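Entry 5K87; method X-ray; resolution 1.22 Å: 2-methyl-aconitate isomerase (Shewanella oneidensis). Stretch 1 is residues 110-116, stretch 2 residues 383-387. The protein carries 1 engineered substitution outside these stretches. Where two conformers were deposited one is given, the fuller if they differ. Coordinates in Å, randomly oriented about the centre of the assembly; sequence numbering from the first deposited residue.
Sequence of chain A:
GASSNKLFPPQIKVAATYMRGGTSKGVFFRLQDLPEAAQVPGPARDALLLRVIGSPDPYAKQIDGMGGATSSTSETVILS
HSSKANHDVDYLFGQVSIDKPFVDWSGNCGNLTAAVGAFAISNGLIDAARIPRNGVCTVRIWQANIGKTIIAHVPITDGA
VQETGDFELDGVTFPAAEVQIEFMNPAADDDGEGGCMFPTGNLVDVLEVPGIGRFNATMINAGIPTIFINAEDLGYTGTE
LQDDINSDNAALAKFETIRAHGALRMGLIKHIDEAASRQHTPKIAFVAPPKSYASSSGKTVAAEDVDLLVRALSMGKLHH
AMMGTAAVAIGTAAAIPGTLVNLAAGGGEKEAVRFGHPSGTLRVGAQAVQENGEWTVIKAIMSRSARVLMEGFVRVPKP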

# COMPACT_ATOMS: atom_id res chain seq x y z
N GLY A 110 -15.94 9.76 -3.42
CA GLY A 110 -17.20 9.17 -3.02
C GLY A 110 -17.06 8.09 -1.97
O GLY A 110 -17.87 8.00 -1.06
N ASN A 111 -16.03 7.25 -2.11
CA ASN A 111 -15.83 6.18 -1.15
C ASN A 111 -15.58 6.69 0.26
O ASN A 111 -16.02 6.08 1.23
N LEU A 112 -14.86 7.80 0.38
CA LEU A 112 -14.54 8.31 1.70
C LEU A 112 -15.70 9.07 2.35
O LEU A 112 -15.62 9.42 3.52
N THR A 113 -16.79 9.29 1.62
CA THR A 113 -17.91 10.05 2.17
C THR A 113 -18.49 9.45 3.46
O THR A 113 -18.80 10.16 4.41
N ALA A 114 -18.63 8.12 3.52
CA ALA A 114 -19.10 7.49 4.75
C ALA A 114 -18.15 7.76 5.93
O ALA A 114 -18.57 7.97 7.06
N ALA A 115 -16.85 7.72 5.65
CA ALA A 115 -15.85 8.02 6.66
C ALA A 115 -15.88 9.48 7.08
O ALA A 115 -15.64 9.80 8.24
N VAL A 116 -16.20 10.38 6.15
CA VAL A 116 -16.37 11.79 6.48
C VAL A 116 -17.48 11.96 7.52
O VAL A 116 -17.31 12.68 8.50
N SER A 383 -24.91 2.53 -0.81
CA SER A 383 -24.46 2.20 0.53
C SER A 383 -22.98 1.89 0.54
O SER A 383 -22.46 1.24 -0.37
N ARG A 384 -22.31 2.38 1.57
CA ARG A 384 -20.90 2.09 1.79
C ARG A 384 -20.75 1.68 3.26
O ARG A 384 -21.73 1.26 3.89
N SER A 385 -19.54 1.75 3.80
CA SER A 385 -19.26 1.50 5.21
C SER A 385 -17.94 2.19 5.48
O SER A 385 -17.26 2.62 4.54
N ALA A 386 -17.57 2.30 6.76
CA ALA A 386 -16.32 2.95 7.12
C ALA A 386 -15.84 2.47 8.46
O ALA A 386 -16.63 2.03 9.30
N ARG A 387 -14.53 2.57 8.69
CA ARG A 387 -14.00 2.30 10.02
C ARG A 387 -12.65 2.97 10.21
O ARG A 387 -11.88 3.15 9.26

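The contact between residues 110-116 and 383-387 is small, burying 241 Å² in total, and joins one polar link to a cluster of alanine methyls. G110 has no side chain to offer, but its carbonyl O accepts a bond from T113 N (3.2 Å), closing a type I turn that leads into the helix.

Within this turn, N111 points its CA-to-CB bond sideways to the second stretch, yet its m rotamer (chi1 -86°, chi2 -63°) brings the amide end close to R384. There R384 NH2 donates a hydrogen bond to N111 OD1 (2.9 Å, 155° at the hydrogen), with the oxygen lying at the edge of the guanidinium, near its plane, as suits an N-H donor. R384 sets out toward the first stretch and folds through m, m and p torsions for chi1 to chi3. Its head is also held from its own strand: R384 NE donates to S383 O at 2.9 Å and 168°, so two different nitrogens of the group are anchored in different directions. Both N111 OD1 and N111 ND2 have further partners elsewhere in the structure.

L112, in an m,t rotamer, and T113, with chi1 m, make no contact with the second stretch. A114 points toward it, and its methyl reaches three consecutive residues: A114 CB lies 4.2 Å from R384 CB, 3.9 Å from S385 O and 4.1 Å from A386 CB. S385 thus contributes its backbone carbonyl here, while its side chain (chi1 p) points away. A115 is directed sideways but still packs closely, with A115 CB 3.9 Å from A386 CB and A115 N 3.6 Å from that same methyl. A386, pointing toward the helix, therefore rests against both alanines, and the CA atoms of A115 and A386 are the nearest pair in the backbone register, 5.1 Å apart. V116, with chi1 t, points away, as does R387.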

# COMPACT_ATOMS: atom_id res chain seq x y z
CB ASN A 111 -14.71 5.24 -1.58
CG ASN A 111 -15.21 4.17 -2.52
OD1 ASN A 111 -16.04 3.34 -2.13
ND2 ASN A 111 -14.73 4.17 -3.76
CB LEU A 112 -13.28 9.17 1.67
CG LEU A 112 -11.98 8.40 1.42
CD1 LEU A 112 -10.80 9.35 1.58
CD2 LEU A 112 -11.82 7.19 2.34
CB THR A 113 -19.00 10.27 1.09
OG1 THR A 113 -18.51 11.20 0.12
CG2 THR A 113 -20.26 10.82 1.71
CB ALA A 114 -19.26 5.99 4.55
CB ALA A 115 -14.46 7.61 6.19
CB VAL A 116 -16.69 12.62 5.21
CG1 VAL A 116 -17.22 13.99 5.58
CG2 VAL A 116 -15.45 12.71 4.33
CB SER A 383 -25.24 1.01 1.07
OG SER A 383 -26.58 1.38 1.31
CB ARG A 384 -20.05 3.32 1.41
CG ARG A 384 -20.20 3.78 -0.05
CD ARG A 384 -19.29 3.04 -1.03
NE ARG A 384 -19.78 1.72 -1.42
CZ ARG A 384 -19.12 0.90 -2.23
NH1 ARG A 384 -19.64 -0.27 -2.56
NH2 ARG A 384 -17.92 1.23 -2.68
CB SER A 385 -19.16 0.00 5.50
OG SER A 385 -18.01 -0.58 4.89
CB ALA A 386 -16.51 4.45 7.18
CB ARG A 387 -13.91 0.80 10.30
CG ARG A 387 -13.12 0.02 9.28
CD ARG A 387 -13.04 -1.48 9.60
NE ARG A 387 -12.13 -1.73 10.71
CZ ARG A 387 -10.89 -2.21 10.63
NH1 ARG A 387 -10.21 -2.32 11.75
NH2 ARG A 387 -10.33 -2.57 9.49